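Local coordinates for type III Pentaketide Synthase (Neurospora crassa, PDB 3EUO), which probably builds pentaketide chains by successive acyl transfers, as a fungal type III polyketide synthase of the chalcone and stilbene synthase family, at residues Y285-P288 against A289-D292; L339-R343 against E344-D348. One frame throughout, in Å; residues are numbered along the deposited sequence.

Interaction 1. Residues Y285-P288 against A289-D292; sequences YQKP and ADFD
The phenyl ring of Phe291 tucks in beside Tyr285, whose CD1 stands over one of its faces while Tyr285 CB approaches Phe291 CE1 to 3.9 Å. The two rings meet obliquely, centroids 5.8 Å apart and planes at 54°. Backbone also borders the phenyl group: Lys287 O lies 3.3 Å from Phe291 CD2, and Pro288 O sits in the ring plane at its edge. A purely apolar ring suits this buried place, where Tyr270, Leu274 and Val361 are among its neighbours. Tyr285, less enclosed, reaches out to the backbone N of Glu358 with its hydroxyl.

Asp290 OD2 accepts two backbone N-H groups, one from Gln286 N at 2.7 Å, nearly straight (168°), through the anti lone pair, and one from Lys287 N at 2.8 Å, from above the carboxylate plane. OD1 receives Lys287 NZ at 2.8 Å, a salt bridge on the syn side. Lys287 gets there because chi1 of 69° carries CG over the carboxylate, the chain runs on extended, and a final bend at chi4 turns NZ back. With an alanine in place of Asp290, both backbone N-H groups would probably lose their shared acceptor and the lysine ammonium would be free to swing away.

The hydrogen bonds from Asp290 N to Lys287 O (2.8 Å) and from Phe291 N to Pro288 O (3.1 Å) each reach back three residues, and Pro288 fits the first turn because it needs no N-H there. Together they make a short 3-10 turn, stapled by an aspartate, that leads into strand 292-295 at the margin of the thiolase-fold sheet.

Interaction 2. Residues L339-R343 against E344-D348; sequences LNRLR and EKDMD
Arg341 and Glu344 cross at about a right angle, their guanidinium and carboxylate planes 68° apart, and the meeting point is NH1 of Arg341, 2.8 Å from Glu344 OE1. The arginine approaches this oxygen nearly along its C-O axis. Asp346 also lies across the arginine, its carboxylate turned 76° from the guanidinium; OD2 comes into that plane and takes Arg341 NH1 at 3.1 Å through its syn lone pair. NH1 is thus shared by two carboxylates, whose charges it probably offsets, while NE turns to a third, Asp322 of helix 318-327. The bend at chi2 (78°) swings the arginine along its own helix end toward the residues that follow. Over one guanidinium face sits the methyl of Met347, CE being 3.5 Å from Arg341 NH2, so an unbranched, flexible thioether lies over the rim of the flat cation without competing for its N-H groups.

Arg343 is oriented differently. It grips Asn340 side-on, with NE and NH2 both directed at Asn340 OD1; Arg343 NH2 is 2.7 Å from that oxygen, nearly in line with the C=O bond. NH2 is paired with Glu95 as well. The same amide oxygen receives a water that also donates to Glu344 OE2 (2.6 Å), joining the two clusters. A second water spans Leu342 O and Asp348 OD1, an oxygen held also by Arg378.

Glu344 N donates to Arg341 O at 3.0 Å, and Glu344 occupies the N-cap position of helix 345-348. Here a salt-bridge network of Arg341, Glu344 and Asp346 spans a helix-to-helix corner in the C-terminal half of the thiolase fold.

In the fold
Interactions 1 and 2 follow one another along the chain, with centres 18 Å apart and nearest atoms about 4 Å apart, without touching. Arg318, at the start of helix 318-327, connects them: it forms a salt bridge with Asp292, at the end of interaction 1, and a weak hydrogen bond with Met347 O of interaction 2. Interaction 1 leads into strand 292-295, which pairs with strand 359-366, whereas interaction 2 packs against strands 4-11 and 370-378 of the same mixed sheet. Interaction 1 is at the surface, interaction 2 partly buried. Neither includes Cys143, found oxidised to 3-sulfinoalanine; both are structural packing.

Interaction 1. Residues Y285-P288 against A289-D292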
ATOM      1  N   TYR A 285      12.903  27.021 -21.418  1.00 24.59           N
ATOM      2  CA  TYR A 285      12.399  25.695 -21.054  1.00 24.63           C
ATOM      3  C   TYR A 285      11.028  25.468 -21.682  1.00 25.31           C
ATOM      4  O   TYR A 285       9.993  25.595 -21.027  1.00 25.33           O
ATOM      5  CB  TYR A 285      12.391  25.515 -19.527  1.00 24.23           C
ATOM      6  CG  TYR A 285      13.787  25.544 -18.955  1.00 23.19           C
ATOM      7  CD1 TYR A 285      14.550  24.375 -18.866  1.00 22.28           C
ATOM      8  CD2 TYR A 285      14.369  26.746 -18.543  1.00 22.84           C
ATOM      9  CE1 TYR A 285      15.840  24.403 -18.364  1.00 22.40           C
ATOM     10  CE2 TYR A 285      15.661  26.781 -18.040  1.00 22.33           C
ATOM     11  CZ  TYR A 285      16.391  25.612 -17.957  1.00 22.82           C
ATOM     12  OH  TYR A 285      17.667  25.647 -17.459  1.00 22.91           O
ATOM     13  N   GLN A 286      11.052  25.136 -22.971  1.00 25.88           N
ATOM     14  CA  GLN A 286       9.851  25.034 -23.797  1.00 27.03           C
ATOM     15  C   GLN A 286       9.739  23.706 -24.524  1.00 26.69           C
ATOM     16  O   GLN A 286       8.633  23.256 -24.835  1.00 27.31           O
ATOM     17  CB  GLN A 286       9.844  26.144 -24.847  1.00 27.52           C
ATOM     18  CG  GLN A 286       9.017  27.357 -24.482  1.00 30.49           C
ATOM     19  CD  GLN A 286       8.289  27.935 -25.692  1.00 33.72           C
ATOM     20  OE1 GLN A 286       7.206  28.507 -25.564  1.00 36.05           O
ATOM     21  NE2 GLN A 286       8.881  27.785 -26.872  1.00 35.87           N
ATOM     22  N   LYS A 287      10.884  23.096 -24.819  1.00 26.33           N
ATOM     23  CA  LYS A 287      10.926  21.866 -25.610  1.00 25.97           C
ATOM     24  C   LYS A 287      11.659  20.756 -24.842  1.00 24.93           C
ATOM     25  O   LYS A 287      12.454  21.055 -23.954  1.00 24.32           O
ATOM     26  CB  LYS A 287      11.566  22.126 -26.987  1.00 26.15           C
ATOM     27  CG  LYS A 287      13.059  22.444 -26.965  1.00 26.93           C
ATOM     28  CD  LYS A 287      13.639  22.590 -28.376  1.00 27.29           C
ATOM     29  CE  LYS A 287      15.091  23.042 -28.339  1.00 28.55           C
ATOM     30  NZ  LYS A 287      15.235  24.408 -27.751  1.00 29.36           N
ATOM     31  N   PRO A 288      11.374  19.477 -25.165  1.00 24.11           N
ATOM     32  CA  PRO A 288      11.958  18.339 -24.435  1.00 23.38           C
ATOM     33  C   PRO A 288      13.470  18.442 -24.208  1.00 22.53           C
ATOM     34  O   PRO A 288      13.942  18.218 -23.091  1.00 22.41           O
ATOM     35  CB  PRO A 288      11.624  17.146 -25.334  1.00 23.38           C
ATOM     36  CG  PRO A 288      10.364  17.540 -26.001  1.00 24.04           C
ATOM     37  CD  PRO A 288      10.458  19.023 -26.232  1.00 24.30           C
ATOM     38  N   ALA A 289      14.214  18.802 -25.255  1.00 21.94           N
ATOM     39  CA  ALA A 289      15.670  18.924 -25.179  1.00 21.20           C
ATOM     40  C   ALA A 289      16.146  20.051 -24.253  1.00 20.57           C
ATOM     41  O   ALA A 289      17.320  20.095 -23.890  1.00 20.13           O
ATOM     42  CB  ALA A 289      16.269  19.083 -26.583  1.00 21.49           C
ATOM     43  N   ASP A 290      15.236  20.953 -23.874  1.00 19.75           N
ATOM     44  CA  ASP A 290      15.557  22.036 -22.933  1.00 19.22           C
ATOM     45  C   ASP A 290      15.770  21.534 -21.505  1.00 18.52           C
ATOM     46  O   ASP A 290      16.400  22.215 -20.702  1.00 18.13           O
ATOM     47  CB  ASP A 290      14.448  23.103 -22.910  1.00 19.60           C
ATOM     48  CG  ASP A 290      14.353  23.901 -24.206  1.00 20.95           C
ATOM     49  OD1 ASP A 290      15.330  23.942 -24.986  1.00 21.09           O
ATOM     50  OD2 ASP A 290      13.285  24.512 -24.440  1.00 22.68           O
ATOM     51  N   PHE A 291      15.227  20.360 -21.186  1.00 17.64           N
ATOM     52  CA  PHE A 291      15.237  19.855 -19.810  1.00 17.21           C
ATOM     53  C   PHE A 291      16.289  18.783 -19.599  1.00 17.29           C
ATOM     54  O   PHE A 291      16.752  18.151 -20.558  1.00 16.98           O
ATOM     55  CB  PHE A 291      13.868  19.255 -19.451  1.00 17.18           C
ATOM     56  CG  PHE A 291      12.728  20.219 -19.584  1.00 16.69           C
ATOM     57  CD1 PHE A 291      12.324  20.990 -18.496  1.00 16.62           C
ATOM     58  CD2 PHE A 291      12.060  20.361 -20.796  1.00 16.68           C
ATOM     59  CE1 PHE A 291      11.268  21.892 -18.616  1.00 16.07           C
ATOM     60  CE2 PHE A 291      10.993  21.257 -20.922  1.00 17.39           C
ATOM     61  CZ  PHE A 291      10.603  22.026 -19.826  1.00 16.17           C
ATOM     62  N   ASP A 292      16.660  18.586 -18.336  1.00 17.05           N
ATOM     63  CA  ASP A 292      17.326  17.360 -17.920  1.00 17.02           C
ATOM     64  C   ASP A 292      16.240  16.336 -17.645  1.00 16.81           C
ATOM     65  O   ASP A 292      15.156  16.688 -17.203  1.00 16.48           O
ATOM     66  CB  ASP A 292      18.177  17.595 -16.679  1.00 16.90           C
ATOM     67  CG  ASP A 292      19.582  18.077 -17.021  1.00 17.83           C
ATOM     68  OD1 ASP A 292      20.074  17.761 -18.133  1.00 18.58           O
ATOM     69  OD2 ASP A 292      20.191  18.771 -16.177  1.00 18.69           O
TER

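Interaction 2. Residues L339-R343 against E344-D348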
ATOM      1  N   LEU A 339      17.814  10.826  -9.213  1.00 14.89           N
ATOM      2  CA  LEU A 339      17.740  12.226  -8.773  1.00 14.97           C
ATOM      3  C   LEU A 339      18.886  12.648  -7.843  1.00 15.18           C
ATOM      4  O   LEU A 339      19.365  13.798  -7.911  1.00 15.10           O
ATOM      5  CB  LEU A 339      16.386  12.529  -8.128  1.00 14.99           C
ATOM      6  CG  LEU A 339      15.198  12.571  -9.088  1.00 15.88           C
ATOM      7  CD1 LEU A 339      13.925  12.565  -8.274  1.00 16.22           C
ATOM      8  CD2 LEU A 339      15.259  13.805  -9.990  1.00 16.97           C
ATOM      9  N   ASN A 340      19.328  11.723  -6.990  1.00 14.84           N
ATOM     10  CA  ASN A 340      20.475  11.960  -6.125  1.00 15.48           C
ATOM     11  C   ASN A 340      21.754  12.102  -6.954  1.00 15.50           C
ATOM     12  O   ASN A 340      22.549  13.023  -6.754  1.00 15.39           O
ATOM     13  CB  ASN A 340      20.618  10.819  -5.110  1.00 15.40           C
ATOM     14  CG  ASN A 340      21.671  11.103  -4.049  1.00 16.98           C
ATOM     15  OD1 ASN A 340      21.731  12.201  -3.492  1.00 18.35           O
ATOM     16  ND2 ASN A 340      22.501  10.109  -3.764  1.00 17.04           N
ATOM     17  N   ARG A 341      21.940  11.189  -7.899  1.00 15.63           N
ATOM     18  CA  ARG A 341      23.147  11.190  -8.726  1.00 15.98           C
ATOM     19  C   ARG A 341      23.196  12.402  -9.660  1.00 16.25           C
ATOM     20  O   ARG A 341      24.272  12.950  -9.908  1.00 16.17           O
ATOM     21  CB  ARG A 341      23.248   9.884  -9.521  1.00 16.23           C
ATOM     22  CG  ARG A 341      24.488   9.744 -10.405  1.00 16.83           C
ATOM     23  CD  ARG A 341      25.738   9.379  -9.610  1.00 18.13           C
ATOM     24  NE  ARG A 341      26.829   9.002 -10.508  1.00 19.25           N
ATOM     25  CZ  ARG A 341      28.029   9.574 -10.536  1.00 20.44           C
ATOM     26  NH1 ARG A 341      28.331  10.552  -9.695  1.00 21.16           N
ATOM     27  NH2 ARG A 341      28.938   9.150 -11.401  1.00 21.12           N
ATOM     28  N   LEU A 342      22.037  12.821 -10.164  1.00 16.41           N
ATOM     29  CA  LEU A 342      21.958  13.932 -11.119  1.00 16.96           C
ATOM     30  C   LEU A 342      22.610  15.204 -10.590  1.00 17.40           C
ATOM     31  O   LEU A 342      23.228  15.953 -11.349  1.00 17.39           O
ATOM     32  CB  LEU A 342      20.502  14.212 -11.513  1.00 17.29           C
ATOM     33  CG  LEU A 342      20.218  15.299 -12.559  1.00 17.23           C
ATOM     34  CD1 LEU A 342      20.838  14.966 -13.908  1.00 17.16           C
ATOM     35  CD2 LEU A 342      18.719  15.525 -12.701  1.00 16.96           C
ATOM     36  N   ARG A 343      22.473  15.449  -9.289  1.00 17.94           N
ATOM     37  CA  ARG A 343      22.968  16.701  -8.716  1.00 18.42           C
ATOM     38  C   ARG A 343      24.425  16.636  -8.243  1.00 18.96           C
ATOM     39  O   ARG A 343      24.910  17.570  -7.601  1.00 18.91           O
ATOM     40  CB  ARG A 343      22.025  17.231  -7.614  1.00 18.60           C
ATOM     41  CG  ARG A 343      21.641  16.227  -6.517  1.00 17.36           C
ATOM     42  CD  ARG A 343      22.800  15.892  -5.589  1.00 16.79           C
ATOM     43  NE  ARG A 343      22.393  15.060  -4.453  1.00 16.32           N
ATOM     44  CZ  ARG A 343      21.948  15.529  -3.285  1.00 17.01           C
ATOM     45  NH1 ARG A 343      21.835  16.838  -3.074  1.00 18.07           N
ATOM     46  NH2 ARG A 343      21.612  14.684  -2.319  1.00 16.69           N
ATOM     47  N   GLU A 344      25.122  15.545  -8.569  1.00 19.57           N
ATOM     48  CA  GLU A 344      26.534  15.393  -8.212  1.00 20.93           C
ATOM     49  C   GLU A 344      27.434  16.025  -9.278  1.00 21.61           C
ATOM     50  O   GLU A 344      27.051  16.103 -10.449  1.00 21.46           O
ATOM     51  CB  GLU A 344      26.881  13.919  -7.985  1.00 20.80           C
ATOM     52  CG  GLU A 344      26.105  13.309  -6.812  1.00 21.40           C
ATOM     53  CD  GLU A 344      26.508  11.883  -6.473  1.00 21.88           C
ATOM     54  OE1 GLU A 344      27.292  11.264  -7.227  1.00 23.24           O
ATOM     55  OE2 GLU A 344      26.023  11.377  -5.437  1.00 24.82           O
ATOM     56  N   LYS A 345      28.618  16.478  -8.868  1.00 23.03           N
ATOM     57  CA  LYS A 345      29.506  17.248  -9.755  1.00 24.57           C
ATOM     58  C   LYS A 345      29.900  16.533 -11.050  1.00 24.93           C
ATOM     59  O   LYS A 345      29.966  17.163 -12.106  1.00 25.41           O
ATOM     60  CB  LYS A 345      30.766  17.713  -9.015  1.00 24.87           C
ATOM     61  CG  LYS A 345      30.521  18.624  -7.819  1.00 26.97           C
ATOM     62  CD  LYS A 345      30.137  20.046  -8.229  1.00 31.53           C
ATOM     63  CE  LYS A 345      29.949  20.952  -7.004  1.00 32.86           C
ATOM     64  NZ  LYS A 345      28.772  20.553  -6.169  1.00 34.29           N
ATOM     65  N   ASP A 346      30.163  15.231 -10.990  1.00 25.52           N
ATOM     66  CA  ASP A 346      30.604  14.540 -12.204  1.00 25.86           C
ATOM     67  C   ASP A 346      29.472  14.355 -13.216  1.00 25.28           C
ATOM     68  O   ASP A 346      29.718  14.147 -14.406  1.00 25.20           O
ATOM     69  CB  ASP A 346      31.366  13.239 -11.906  1.00 26.73           C
ATOM     70  CG  ASP A 346      30.594  12.293 -11.030  1.00 28.41           C
ATOM     71  OD1 ASP A 346      29.381  12.518 -10.832  1.00 31.78           O
ATOM     72  OD2 ASP A 346      31.202  11.318 -10.533  1.00 31.36           O
ATOM     73  N   MET A 347      28.230  14.461 -12.745  1.00 24.35           N
ATOM     74  CA  MET A 347      27.092  14.520 -13.659  1.00 23.64           C
ATOM     75  C   MET A 347      26.964  15.913 -14.300  1.00 23.88           C
ATOM     76  O   MET A 347      26.701  16.017 -15.502  1.00 23.34           O
ATOM     77  CB  MET A 347      25.792  14.053 -12.984  1.00 22.83           C
ATOM     78  CG  MET A 347      25.709  12.518 -12.758  1.00 21.10           C
ATOM     79  SD  MET A 347      25.801  11.460 -14.227  1.00 12.65           S
ATOM     80  CE  MET A 347      27.494  10.866 -14.128  1.00 18.21           C
ATOM     81  N   ASP A 348      27.190  16.971 -13.515  1.00 24.43           N
ATOM     82  CA  ASP A 348      27.226  18.336 -14.060  1.00 25.32           C
ATOM     83  C   ASP A 348      28.168  18.409 -15.262  1.00 25.86           C
ATOM     84  O   ASP A 348      27.884  19.107 -16.241  1.00 26.30           O
ATOM     85  CB  ASP A 348      27.656  19.361 -12.998  1.00 25.23           C
ATOM     86  CG  ASP A 348      26.630  19.532 -11.877  1.00 25.70           C
ATOM     87  OD1 ASP A 348      25.483  19.046 -12.006  1.00 25.60           O
ATOM     88  OD2 ASP A 348      26.976  20.165 -10.856  1.00 24.68           O
TER
HETATM   89  O   HOH W   1      24.771  12.796  -3.631  1.00 31.92           O
HETATM   90  O   HOH W   2      24.036  17.364 -13.582  1.00 17.45           O
HETATM   91  O   HOH W   3      26.337  19.837  -8.256  1.00 29.22           O